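Local coordinates for protein putative alpha-N-acetylgalactosaminidase (Bacillus halodurans C-125, PDB 3CC1) that probably hydrolyses terminal alpha-linked N-acetylgalactosamine from glycoconjugates, using a TIM-barrel catalytic domain joined to a C-terminal beta-sandwich domain, at residues A9-M14 / N341-L346; G33-M38 / L106-G111; Q55-T60 / A70-D75; H113-I118 / P147-M152; P270-L275 / A309-P314. All coordinates share one frame; numbering follows the deposited sequence. Where two conformers were deposited one is given.

Contact 1: A9-M14 / N341-L346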
# COMPACT_ATOMS: atom_id res chain seq x y z
N ALA A 9 20.51 -22.48 22.51
CA ALA A 9 21.35 -22.13 23.65
C ALA A 9 22.11 -20.80 23.49
O ALA A 9 22.78 -20.37 24.41
CB ALA A 9 22.34 -23.25 23.95
N LEU A 10 21.98 -20.14 22.34
CA LEU A 10 22.69 -18.87 22.13
C LEU A 10 21.72 -17.72 22.00
O LEU A 10 20.57 -17.92 21.64
CB LEU A 10 23.57 -18.92 20.90
CG LEU A 10 24.62 -20.07 20.96
CD1 LEU A 10 25.36 -20.20 19.66
CD2 LEU A 10 25.60 -19.95 22.17
N THR A 11 22.22 -16.53 22.31
CA THR A 11 21.48 -15.31 22.21
C THR A 11 21.89 -14.58 20.93
O THR A 11 22.77 -15.04 20.20
CB THR A 11 21.75 -14.43 23.44
OG1 THR A 11 23.13 -14.06 23.44
CG2 THR A 11 21.37 -15.18 24.74
N PRO A 12 21.19 -13.50 20.60
CA PRO A 12 21.53 -12.86 19.29
C PRO A 12 22.98 -12.40 19.28
O PRO A 12 23.45 -11.85 20.27
CB PRO A 12 20.57 -11.68 19.22
CG PRO A 12 19.38 -12.08 20.09
CD PRO A 12 19.90 -13.04 21.15
N PRO A 13 23.70 -12.65 18.18
CA PRO A 13 25.09 -12.19 18.09
C PRO A 13 25.23 -10.68 18.27
O PRO A 13 24.43 -9.90 17.75
CB PRO A 13 25.51 -12.61 16.66
CG PRO A 13 24.63 -13.77 16.34
CD PRO A 13 23.31 -13.46 17.00
N MSE A 14 26.24 -10.32 19.03
CA MSE A 14 26.69 -8.96 19.21
C MSE A 14 28.16 -8.85 18.81
O MSE A 14 29.02 -9.63 19.27
CB MSE A 14 26.54 -8.54 20.69
CG MSE A 14 25.09 -8.48 21.19
SE MSE A 14 24.98 -8.09 23.05
CE MSE A 14 26.02 -6.44 23.11
N ASN A 341 17.50 -6.94 24.28
CA ASN A 341 17.93 -7.70 23.08
C ASN A 341 18.39 -9.13 23.42
O ASN A 341 18.13 -10.11 22.69
CB ASN A 341 19.07 -6.97 22.39
CG ASN A 341 19.59 -7.70 21.15
OD1 ASN A 341 20.58 -8.44 21.22
ND2 ASN A 341 18.93 -7.51 20.03
N GLN A 342 19.04 -9.25 24.57
CA GLN A 342 19.72 -10.51 24.92
C GLN A 342 18.91 -11.46 25.83
O GLN A 342 19.19 -12.67 25.89
CB GLN A 342 21.07 -10.23 25.61
CG GLN A 342 22.15 -9.61 24.72
CD GLN A 342 22.65 -10.59 23.68
OE1 GLN A 342 23.35 -11.53 24.01
NE2 GLN A 342 22.24 -10.40 22.43
N LYS A 343 17.94 -10.89 26.56
CA LYS A 343 17.25 -11.65 27.62
C LYS A 343 15.72 -11.65 27.59
O LYS A 343 15.09 -12.49 28.22
CB LYS A 343 17.72 -11.15 28.99
CG LYS A 343 19.21 -11.40 29.28
CD LYS A 343 19.50 -12.89 29.48
CE LYS A 343 21.01 -13.21 29.59
NZ LYS A 343 21.64 -13.50 28.26
N SER A 344 15.11 -10.70 26.89
CA SER A 344 13.64 -10.58 26.95
C SER A 344 12.94 -11.69 26.14
O SER A 344 13.51 -12.31 25.25
CB SER A 344 13.19 -9.18 26.53
OG SER A 344 13.32 -8.99 25.15
N VAL A 345 11.68 -11.91 26.49
CA VAL A 345 10.84 -12.90 25.84
C VAL A 345 9.47 -12.31 25.47
O VAL A 345 9.16 -11.19 25.83
CB VAL A 345 10.65 -14.15 26.75
CG1 VAL A 345 12.00 -14.84 26.96
CG2 VAL A 345 9.96 -13.75 28.11
N LEU A 346 8.68 -13.05 24.72
CA LEU A 346 7.32 -12.62 24.35
C LEU A 346 7.34 -11.36 23.47
O LEU A 346 6.38 -10.60 23.39
CB LEU A 346 6.51 -12.40 25.62
CG LEU A 346 6.19 -13.67 26.42
CD1 LEU A 346 5.46 -13.27 27.71
CD2 LEU A 346 5.41 -14.72 25.61

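Contact 2: G33-M38 / L106-G111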
# COMPACT_ATOMS: atom_id res chain seq x y z
N GLY A 33 42.58 -3.48 15.38
CA GLY A 33 42.26 -2.24 16.08
C GLY A 33 40.84 -2.25 16.64
O GLY A 33 40.62 -1.90 17.76
N ASN A 34 39.88 -2.69 15.83
CA ASN A 34 38.50 -2.76 16.31
C ASN A 34 38.33 -3.84 17.39
O ASN A 34 37.63 -3.61 18.38
CB ASN A 34 37.54 -2.95 15.14
CG ASN A 34 37.31 -1.65 14.39
OD1 ASN A 34 36.42 -0.89 14.75
ND2 ASN A 34 38.11 -1.41 13.33
N ALA A 35 39.04 -4.94 17.21
CA ALA A 35 39.02 -6.07 18.16
C ALA A 35 39.56 -5.60 19.52
O ALA A 35 39.01 -5.91 20.57
CB ALA A 35 39.82 -7.23 17.62
N GLU A 36 40.65 -4.83 19.47
CA GLU A 36 41.26 -4.30 20.70
C GLU A 36 40.33 -3.33 21.39
O GLU A 36 40.18 -3.36 22.59
CB GLU A 36 42.61 -3.66 20.43
CG GLU A 36 43.69 -4.70 20.15
CD GLU A 36 44.97 -4.13 19.50
OE1 GLU A 36 45.05 -2.89 19.31
OE2 GLU A 36 45.87 -4.93 19.15
N TYR A 37 39.66 -2.50 20.61
CA TYR A 37 38.72 -1.56 21.21
C TYR A 37 37.61 -2.34 21.87
O TYR A 37 37.26 -2.08 23.01
CB TYR A 37 38.15 -0.61 20.17
CG TYR A 37 37.23 0.45 20.73
CD1 TYR A 37 35.89 0.17 20.98
CD2 TYR A 37 37.66 1.74 20.94
CE1 TYR A 37 35.05 1.12 21.48
CE2 TYR A 37 36.82 2.71 21.45
CZ TYR A 37 35.52 2.40 21.70
OH TYR A 37 34.68 3.36 22.14
N MSE A 38 37.08 -3.32 21.17
CA MSE A 38 35.97 -4.09 21.70
C MSE A 38 36.38 -4.78 23.01
O MSE A 38 35.61 -4.85 23.96
CB MSE A 38 35.52 -5.13 20.71
CG MSE A 38 34.32 -5.94 21.22
SE MSE A 38 33.67 -7.20 19.86
CE MSE A 38 33.01 -5.91 18.67
N LEU A 106 42.19 -12.03 22.79
CA LEU A 106 41.47 -10.87 23.41
C LEU A 106 40.13 -11.30 24.08
O LEU A 106 39.38 -10.47 24.60
CB LEU A 106 41.21 -9.78 22.36
CG LEU A 106 42.43 -9.05 21.80
CD1 LEU A 106 42.09 -8.25 20.51
CD2 LEU A 106 43.02 -8.17 22.90
N GLY A 107 39.84 -12.60 24.05
CA GLY A 107 38.60 -13.13 24.57
C GLY A 107 37.40 -12.89 23.65
O GLY A 107 36.26 -12.85 24.11
N LEU A 108 37.66 -12.71 22.36
CA LEU A 108 36.62 -12.41 21.40
C LEU A 108 36.50 -13.57 20.41
O LEU A 108 37.23 -14.54 20.48
CB LEU A 108 36.92 -11.09 20.70
CG LEU A 108 37.04 -9.79 21.52
CD1 LEU A 108 37.40 -8.64 20.59
CD2 LEU A 108 35.74 -9.48 22.30
N LYS A 109 35.55 -13.46 19.51
CA LYS A 109 35.25 -14.50 18.51
C LYS A 109 35.38 -13.92 17.11
O LYS A 109 35.19 -12.72 16.90
CB LYS A 109 33.85 -15.06 18.74
CG LYS A 109 33.78 -15.96 19.99
CD LYS A 109 32.36 -16.32 20.37
CE LYS A 109 32.32 -17.24 21.65
NZ LYS A 109 33.23 -18.40 21.53
N PHE A 110 35.74 -14.79 16.16
CA PHE A 110 36.09 -14.38 14.80
C PHE A 110 35.09 -14.92 13.79
O PHE A 110 34.72 -16.09 13.82
CB PHE A 110 37.50 -14.87 14.40
CG PHE A 110 37.90 -14.49 12.97
CD1 PHE A 110 37.97 -13.16 12.58
CD2 PHE A 110 38.14 -15.45 12.03
CE1 PHE A 110 38.30 -12.81 11.29
CE2 PHE A 110 38.51 -15.11 10.73
CZ PHE A 110 38.58 -13.81 10.36
N GLY A 111 34.60 -14.03 12.94
CA GLY A 111 33.62 -14.38 11.95
C GLY A 111 33.98 -13.89 10.55
O GLY A 111 34.75 -12.93 10.38

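Contact 3: Q55-T60 / A70-D75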
# COMPACT_ATOMS: atom_id res chain seq x y z
N GLN A 55 34.56 -10.65 0.29
CA GLN A 55 35.60 -10.26 -0.66
C GLN A 55 36.95 -10.08 0.02
O GLN A 55 37.83 -9.37 -0.47
CB GLN A 55 35.16 -9.06 -1.52
CG GLN A 55 34.02 -9.48 -2.47
CD GLN A 55 33.43 -8.35 -3.31
OE1 GLN A 55 33.36 -8.47 -4.52
NE2 GLN A 55 32.94 -7.30 -2.66
N TRP A 56 37.09 -10.76 1.14
CA TRP A 56 38.35 -10.86 1.84
C TRP A 56 39.42 -11.62 1.04
O TRP A 56 40.58 -11.59 1.42
CB TRP A 56 38.15 -11.50 3.24
CG TRP A 56 37.29 -12.74 3.25
CD1 TRP A 56 35.98 -12.79 3.55
CD2 TRP A 56 37.68 -14.10 2.96
NE1 TRP A 56 35.50 -14.08 3.43
CE2 TRP A 56 36.53 -14.90 3.09
CE3 TRP A 56 38.89 -14.70 2.59
CZ2 TRP A 56 36.56 -16.26 2.87
CZ3 TRP A 56 38.91 -16.05 2.39
CH2 TRP A 56 37.75 -16.82 2.52
N TYR A 57 39.00 -12.18 -0.12
CA TYR A 57 39.81 -13.05 -0.99
C TYR A 57 40.16 -12.36 -2.32
O TYR A 57 40.73 -12.97 -3.21
CB TYR A 57 39.06 -14.38 -1.25
CG TYR A 57 37.60 -14.13 -1.55
CD1 TYR A 57 37.21 -13.63 -2.80
CD2 TYR A 57 36.62 -14.29 -0.57
CE1 TYR A 57 35.87 -13.34 -3.06
CE2 TYR A 57 35.30 -14.01 -0.83
CZ TYR A 57 34.94 -13.52 -2.07
OH TYR A 57 33.62 -13.24 -2.37
N GLU A 58 39.81 -11.08 -2.43
CA GLU A 58 39.86 -10.35 -3.69
C GLU A 58 40.82 -9.16 -3.64
O GLU A 58 40.40 -8.07 -3.29
CB GLU A 58 38.45 -9.84 -4.07
CG GLU A 58 38.33 -9.29 -5.49
CD GLU A 58 36.90 -9.49 -6.09
OE1 GLU A 58 36.15 -10.36 -5.56
OE2 GLU A 58 36.54 -8.81 -7.09
N PRO A 59 42.11 -9.39 -3.93
CA PRO A 59 43.01 -8.25 -3.93
C PRO A 59 42.75 -7.50 -5.21
O PRO A 59 42.23 -8.06 -6.20
CB PRO A 59 44.41 -8.89 -3.96
CG PRO A 59 44.19 -10.16 -4.72
CD PRO A 59 42.81 -10.64 -4.26
N THR A 60 43.10 -6.24 -5.23
CA THR A 60 42.90 -5.48 -6.46
C THR A 60 44.16 -5.49 -7.33
O THR A 60 45.23 -5.86 -6.85
CB THR A 60 42.47 -4.06 -6.12
OG1 THR A 60 43.48 -3.45 -5.35
CG2 THR A 60 41.17 -4.05 -5.29
N ALA A 70 44.63 -15.38 -12.55
CA ALA A 70 43.81 -16.03 -11.51
C ALA A 70 43.65 -15.03 -10.37
O ALA A 70 44.37 -15.10 -9.40
CB ALA A 70 44.51 -17.27 -10.97
N PRO A 71 42.75 -14.07 -10.52
CA PRO A 71 42.83 -12.87 -9.67
C PRO A 71 42.35 -13.03 -8.22
O PRO A 71 42.83 -12.28 -7.34
CB PRO A 71 41.98 -11.84 -10.43
CG PRO A 71 41.14 -12.61 -11.32
CD PRO A 71 41.92 -13.85 -11.71
N LEU A 72 41.46 -13.98 -7.95
CA LEU A 72 41.06 -14.25 -6.55
C LEU A 72 42.09 -15.19 -5.91
O LEU A 72 42.63 -16.11 -6.55
CB LEU A 72 39.66 -14.86 -6.43
CG LEU A 72 38.48 -14.11 -7.04
CD1 LEU A 72 37.14 -14.83 -6.64
CD2 LEU A 72 38.47 -12.67 -6.67
N CYS A 73 42.36 -14.94 -4.63
CA CYS A 73 43.28 -15.79 -3.87
C CYS A 73 42.54 -17.07 -3.57
O CYS A 73 41.47 -17.04 -3.01
CB CYS A 73 43.68 -15.13 -2.57
SG CYS A 73 44.59 -13.63 -2.84
N MSE A 74 43.12 -18.18 -3.99
CA MSE A 74 42.39 -19.43 -3.96
C MSE A 74 43.38 -20.59 -3.88
O MSE A 74 44.41 -20.54 -4.53
CB MSE A 74 41.56 -19.57 -5.25
CG MSE A 74 40.41 -20.59 -5.18
SE MSE A 74 39.52 -20.71 -6.92
CE MSE A 74 40.81 -21.62 -7.99
N ASP A 75 43.04 -21.64 -3.13
CA ASP A 75 43.88 -22.81 -3.07
C ASP A 75 43.60 -23.75 -4.22
O ASP A 75 42.79 -23.48 -5.10
CB ASP A 75 43.85 -23.50 -1.69
CG ASP A 75 42.59 -24.30 -1.41
OD1 ASP A 75 41.83 -24.60 -2.35
OD2 ASP A 75 42.40 -24.68 -0.21
O HOH W 1 41.24 -10.15 -7.12

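Contact 4: H113-I118 / P147-M152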
# COMPACT_ATOMS: atom_id res chain seq x y z
N HIS A 113 32.12 -13.53 6.34
CA HIS A 113 31.05 -13.73 5.36
C HIS A 113 31.61 -14.41 4.16
O HIS A 113 32.69 -14.09 3.70
CB HIS A 113 30.40 -12.42 4.88
CG HIS A 113 29.50 -11.76 5.86
ND1 HIS A 113 28.37 -11.05 5.47
CD2 HIS A 113 29.58 -11.63 7.21
CE1 HIS A 113 27.77 -10.58 6.56
NE2 HIS A 113 28.49 -10.91 7.63
N ILE A 114 30.86 -15.38 3.66
CA ILE A 114 31.19 -16.02 2.42
C ILE A 114 30.00 -15.85 1.45
O ILE A 114 28.88 -15.61 1.88
CB ILE A 114 31.53 -17.51 2.65
CG1 ILE A 114 30.29 -18.31 3.03
CG2 ILE A 114 32.64 -17.63 3.73
CD1 ILE A 114 30.52 -19.81 3.20
N MSE A 115 30.29 -15.98 0.15
CA MSE A 115 29.29 -16.06 -0.90
C MSE A 115 28.94 -17.52 -1.16
O MSE A 115 29.80 -18.43 -1.13
CB MSE A 115 29.85 -15.46 -2.19
CG MSE A 115 30.25 -14.01 -2.06
SE MSE A 115 28.72 -12.81 -1.97
CE MSE A 115 27.82 -13.31 -3.63
N ARG A 116 27.66 -17.75 -1.34
CA ARG A 116 27.17 -19.04 -1.75
C ARG A 116 27.89 -19.50 -3.01
O ARG A 116 28.09 -18.71 -3.94
CB ARG A 116 25.70 -18.93 -2.09
CG ARG A 116 25.06 -20.19 -2.62
CD ARG A 116 23.64 -19.92 -3.16
NE ARG A 116 23.62 -19.02 -4.30
CZ ARG A 116 23.58 -19.41 -5.57
NH1 ARG A 116 23.59 -20.69 -5.88
NH2 ARG A 116 23.57 -18.53 -6.54
N GLY A 117 28.21 -20.79 -3.04
CA GLY A 117 28.70 -21.46 -4.25
C GLY A 117 30.18 -21.78 -4.28
O GLY A 117 30.84 -22.00 -3.25
N ILE A 118 30.69 -21.81 -5.49
CA ILE A 118 32.05 -22.19 -5.75
C ILE A 118 32.63 -21.16 -6.74
O ILE A 118 31.93 -20.69 -7.61
CB ILE A 118 32.09 -23.62 -6.39
CG1 ILE A 118 33.53 -24.10 -6.57
CG2 ILE A 118 31.33 -23.65 -7.74
CD1 ILE A 118 33.65 -25.60 -6.92
N PRO A 147 23.24 -12.03 -9.07
CA PRO A 147 23.16 -10.89 -9.96
C PRO A 147 23.93 -9.67 -9.51
O PRO A 147 24.12 -8.80 -10.31
CB PRO A 147 21.66 -10.56 -9.98
CG PRO A 147 21.11 -11.18 -8.83
CD PRO A 147 21.92 -12.37 -8.53
N TRP A 148 24.44 -9.65 -8.29
CA TRP A 148 25.11 -8.45 -7.78
C TRP A 148 26.61 -8.63 -7.55
O TRP A 148 27.32 -7.73 -7.09
CB TRP A 148 24.41 -7.94 -6.52
CG TRP A 148 24.03 -8.93 -5.49
CD1 TRP A 148 22.81 -9.54 -5.37
CD2 TRP A 148 24.82 -9.39 -4.39
NE1 TRP A 148 22.81 -10.37 -4.29
CE2 TRP A 148 24.02 -10.30 -3.66
CE3 TRP A 148 26.12 -9.15 -3.97
CZ2 TRP A 148 24.49 -10.97 -2.52
CZ3 TRP A 148 26.59 -9.80 -2.81
CH2 TRP A 148 25.76 -10.69 -2.11
N ASN A 149 27.10 -9.82 -7.93
CA ASN A 149 28.49 -10.20 -7.72
C ASN A 149 28.94 -11.39 -8.55
O ASN A 149 28.39 -12.49 -8.45
CB ASN A 149 28.68 -10.49 -6.24
CG ASN A 149 30.01 -11.12 -5.94
OD1 ASN A 149 30.21 -12.33 -6.16
ND2 ASN A 149 30.95 -10.31 -5.43
N THR A 150 30.00 -11.18 -9.33
CA THR A 150 30.49 -12.18 -10.29
C THR A 150 31.43 -13.29 -9.72
O THR A 150 31.98 -14.07 -10.48
CB THR A 150 31.27 -11.51 -11.47
OG1 THR A 150 32.31 -10.69 -10.93
CG2 THR A 150 30.37 -10.63 -12.31
N ASP A 151 31.60 -13.36 -8.40
CA ASP A 151 32.67 -14.20 -7.84
C ASP A 151 32.41 -15.71 -8.03
O ASP A 151 33.33 -16.49 -8.24
CB ASP A 151 32.85 -13.92 -6.32
CG ASP A 151 33.47 -12.56 -6.01
OD1 ASP A 151 34.12 -11.95 -6.91
OD2 ASP A 151 33.34 -12.14 -4.81
N MSE A 152 31.16 -16.11 -7.91
CA MSE A 152 30.82 -17.54 -7.77
C MSE A 152 29.83 -18.05 -8.84
O MSE A 152 29.12 -17.29 -9.50
CB MSE A 152 30.19 -17.83 -6.40
CG MSE A 152 30.71 -17.04 -5.19
SE MSE A 152 32.55 -17.45 -4.79
CE MSE A 152 32.33 -18.96 -3.55

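Contact 5: P270-L275 / A309-P314. Unlike the reference sequence in segment 270-275: Gly273 (reference Asp). Unlike the reference sequence in segment 309-314: His312 (reference Arg).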
# COMPACT_ATOMS: atom_id res chain seq x y z
N PRO A 270 15.36 -12.23 13.56
CA PRO A 270 15.26 -11.28 12.46
C PRO A 270 16.50 -10.39 12.39
O PRO A 270 16.87 -9.70 13.37
CB PRO A 270 14.03 -10.44 12.83
CG PRO A 270 14.08 -10.46 14.40
CD PRO A 270 14.61 -11.80 14.76
N ASP A 271 17.11 -10.38 11.22
CA ASP A 271 18.21 -9.50 10.97
C ASP A 271 17.75 -8.19 10.35
O ASP A 271 17.36 -8.17 9.18
CB ASP A 271 19.23 -10.18 10.05
CG ASP A 271 20.54 -9.38 9.95
OD1 ASP A 271 20.68 -8.32 10.65
OD2 ASP A 271 21.43 -9.81 9.18
N CYS A 272 17.85 -7.11 11.13
CA CYS A 272 17.37 -5.80 10.71
C CYS A 272 18.44 -4.99 10.00
O CYS A 272 18.16 -3.96 9.39
CB CYS A 272 16.83 -5.01 11.90
SG CYS A 272 15.32 -5.77 12.56
N GLY A 273 19.66 -5.48 10.07
CA GLY A 273 20.76 -4.84 9.43
C GLY A 273 21.89 -4.42 10.37
O GLY A 273 21.72 -4.27 11.57
N MSE A 274 23.05 -4.19 9.78
CA MSE A 274 24.18 -3.74 10.57
C MSE A 274 23.91 -2.31 11.04
O MSE A 274 23.11 -1.58 10.43
CB MSE A 274 25.46 -3.91 9.76
CG MSE A 274 25.85 -5.44 9.56
SE MSE A 274 27.16 -5.51 8.22
CE MSE A 274 26.52 -4.44 6.73
N LEU A 275 24.50 -1.94 12.18
CA LEU A 275 24.29 -0.60 12.78
C LEU A 275 25.20 0.47 12.17
O LEU A 275 26.40 0.47 12.43
CB LEU A 275 24.49 -0.65 14.30
CG LEU A 275 23.88 -1.87 15.00
CD1 LEU A 275 24.35 -1.95 16.50
CD2 LEU A 275 22.33 -1.84 14.84
N ALA A 309 16.59 -3.83 19.39
CA ALA A 309 16.58 -4.45 20.74
C ALA A 309 15.32 -5.28 20.98
O ALA A 309 15.40 -6.45 21.31
CB ALA A 309 16.70 -3.38 21.85
N ILE A 310 14.16 -4.68 20.75
CA ILE A 310 12.88 -5.27 21.12
C ILE A 310 12.52 -6.45 20.22
O ILE A 310 11.76 -7.32 20.63
CB ILE A 310 11.74 -4.21 21.10
CG1 ILE A 310 10.57 -4.64 22.01
CG2 ILE A 310 11.26 -3.95 19.66
CD1 ILE A 310 10.65 -4.11 23.39
N CYS A 311 13.10 -6.53 19.03
CA CYS A 311 12.80 -7.70 18.18
C CYS A 311 13.89 -8.80 18.14
O CYS A 311 13.76 -9.81 17.45
CB CYS A 311 12.35 -7.26 16.79
SG CYS A 311 13.65 -6.85 15.71
N HIS A 312 14.94 -8.64 18.95
CA HIS A 312 16.05 -9.62 19.04
C HIS A 312 16.89 -9.68 17.76
O HIS A 312 17.35 -10.74 17.37
CB HIS A 312 15.52 -11.02 19.35
CG HIS A 312 14.99 -11.21 20.74
ND1 HIS A 312 15.70 -10.85 21.86
CD2 HIS A 312 13.85 -11.78 21.19
CE1 HIS A 312 15.01 -11.17 22.94
NE2 HIS A 312 13.89 -11.75 22.56
N SER A 313 17.11 -8.55 17.11
CA SER A 313 18.00 -8.54 15.97
C SER A 313 19.46 -8.73 16.46
O SER A 313 19.84 -8.18 17.53
CB SER A 313 17.88 -7.20 15.22
OG SER A 313 18.68 -7.17 14.03
N PRO A 314 20.29 -9.45 15.69
CA PRO A 314 21.71 -9.30 15.95
C PRO A 314 22.10 -7.85 15.97
O PRO A 314 21.50 -7.04 15.29
CB PRO A 314 22.39 -10.01 14.77
CG PRO A 314 21.37 -10.86 14.18
CD PRO A 314 20.01 -10.33 14.54
O HOH W 2 22.96 -5.68 13.48

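Contact 1: A9-M14 / N341-L346
The carboxamide of Gln342 is the flat group at the centre. The selenium of Met14 sits on one face, almost straight above CD (SE to CD 3.5 Å), and on the other side of the plane Pro12 CD approaches NE2 at 3.8 Å. The edge carries the polar bonds. Gln342 NE2 uses both its hydrogens, giving one to Pro12 O (2.9 Å, in the carbonyl plane and on a lone pair) and one to Asn341 OD1 (2.8 Å); both acceptors lie in the amide plane, so the rotation of the group is fixed. Gln342 OE1 receives the hydroxyl of Thr11 (OG1 to OE1 2.6 Å), which comes from above the carbonyl plane, not along a lone pair. The bend at chi2 (-69°) turns the amide back over the 9-14 chain. Asn341, its CG anti to the backbone N, runs antiparallel to Pro12, OD1 against Pro12 CB, while its ND2 bonds to Ser313 O. On the exposed side Lys343 NZ approaches Thr11 CG2 (3.9 Å). The end of helix 335-343 is tied to the chain entering strand 14-17, which lies beside strand 315-317, at the first-to-last strand closure of a TIM barrel.

Contact 2: G33-M38 / L106-G111
Helix 28-41 passes over the chain where a Schellman motif, with Gly107 at positive phi (76°), ends helix 97-105 and leads into strand 109-115; the CA atoms of Glu36 and Leu106 come within 7.1 Å, those of Ala35 and Leu108 within 7.5 Å. This belongs to the outer helical layer of a TIM barrel, packed where the chain enters strand 109-115: helix 28-41 follows strand 14-17 and lies outside the parallel sheet, with Ala35 and Met38 also resting on Ile50 of strand 49-52. Two leucines carry the contact from the 106-111 side. Both have CG anti to the carbonyl carbon, and both reach the helix with their methyls. Leu106 CD1 lies against the Ala35 methyl (CB to CD1 3.8 Å) and also meets the aliphatic stem of Glu36 at CG (3.9 Å), whose extended chain then takes the carboxylate to the exposed side. Leu108 is buried and fills the angle between Ala35 and Met38. Met38, with CG anti to the backbone N (chi1 -178°), runs out straight before bending at chi3, and crosses Leu108 obliquely so that SE lies 3.9 Å from CD2. Leu108 also touches Ile103 of helix 97-105, so one side chain joins two helices. The tightest approach is of a methyl to a backbone oxygen, Leu108 CD1 standing 3.2 Å from Ala35 O.

Contact 3: Q55-T60 / A70-D75
Gln55 opens a type I beta turn that closes at Glu58, and its own CA stands 3.6 Å above the plane of the Tyr57 ring, offset toward the rim. Trp56 follows, its indole taking Tyr57 CD2 over the centre of one face, while NE1 bonds to His113 O. Tyr57 holds CG in the crowded position between the backbone N and the carbonyl carbon (chi1 43°), which lets the phenol and the Leu72 branches run alongside each other with CD1 to CD1 at 4.0 Å; its hydroxyl goes on to Asp151. The carbonyl of Tyr57 takes the direct bond of the contact: Cys73 N donates to Tyr57 O over 2.9 Å, nearly along the C=O axis. Both segments belong to the long excursion between strand 49-52 and helix 97-105, one of the beta-to-alpha loops that in TIM-barrel glycosidases shape the mouth above the barrel. Glu58 runs alongside Leu72, with OE1 3.5 Å from CD2, and its OE2 binds a glycerol probably carried over from crystallisation. Pro59 packs its CD 3.8 Å from Cys73 SG. Beyond it one water donates to both Pro59 O (2.5 Å) and Pro71 O (2.7 Å), while Pro71 and Thr60 touch a third subunit.

Contact 4: H113-I118 / P147-M152
Two selenomethionines carry the contact. Met152 CG presses on Met115 CB at 3.5 Å, tighter than ordinary carbon contact, and the chi1 of Met152 (-36°) is pulled off its staggered value. The Met152 chain, bent at chi2 and chi3, follows the backbone of 115-118, with CG 3.3 Å from Arg116 O and CE 3.4 Å from Gly117 O. Met115, also bent twice, meets Trp148 tip to tip: SE lies 3.6 Å from CH2, oblique to the ring, a Met-aromatic contact. Its CE also reaches Asn149 OD1. Met152 CA makes a CA-H...O contact with Ile118 O (3.3 Å). The end of barrel strand 109-115 and the chain just after it thus pack against the loop entering strand 152-155, on the loop side of the TIM barrel. In the second shell an Asx turn sets Asn149: Asp151 N donates to Asn149 OD1 (2.8 Å), and Asn149 ND2 reaches Asp151 OD2 from above the carboxylate plane (3.1 Å). The Arg116 guanidinium makes salt bridges to Glu198 and Asp185, and Arg190 of a third subunit a cation-pi contact with Trp148. Asn149 ND2, with Tyr57 OH, would favour a charged Asp151, whereas Glu58 close to OD1 may raise the pKa of one of the two acids.

Contact 5: P270-L275 / A309-P314
The tight part lies around Pro270 and the chain leaving helix 298-310. Pro270 CG touches Cys311 O at 3.1 Å, and Pro270 O faces Ser313 CA at the same 3.1 Å, a short CA-H...O contact with 140° at the hydrogen. Pro314 CD also closes on Pro270 O (3.4 Å). Next to this, Ser313 holds OG anti to its backbone N (chi1 -176°), which aims it at the 270-275 backbone, where Cys272 N donates to Ser313 OG over 3.0 Å in an almost straight bond (166°). Beside Ser313, Cys272 SG and Cys311 SG lie 3.7 Å apart, in apolar contact and not a disulfide; Cys311 brings SG there from the crowded position between its backbone N and carbonyl carbon. Toward Asp271 and Gly273 the packing loosens. The carboxylate of Asp271 turns back on its own chain, OD1 accepting from Gly273 N in an Asx turn, and farther along the segments are joined through a water that donates to both Gly273 O and Pro314 O (2.7 Å from each). The imidazole of His312, a Schellman residue with positive phi, leaves the contact, and its ND1 hydrogen-bonds to Asn341 O. Helix 247-262 backs the buried side, with Trp260 on Pro270, Cys257 on Cys272 and Glu261 on Cys311, while Trp308 of helix 298-310 packs on Cys272 and Ser313, and Leu275 pairs by backbone with Met316 of strand 315-317.

Overall arrangement
The contacts form two touching pairs with contact 2 apart from both. Contacts 1 and 5 lie about 10 Å apart between centres, linked by Asn341 O to His312 ND1 and Asn341 ND2 to Ser313 O, both 2.7 Å, next to the barrel's junction with the antiparallel sheet. Contacts 3 and 4 (centres about 12 Å apart) are joined by Tyr57 OH to Asp151 OD2 (2.7 Å) and Trp56 NE1 to His113 O (2.8 Å); both touch a third subunit and lie at the end of, and in the loops after, strands 49-52 and 109-115, where this family's active site lies. Contacts 1 and 3 are about 36 Å apart between centres, on opposite sides of the chain's centre. Contact 2 shares strand 109-115 with contact 4, about 26 Å away between centres.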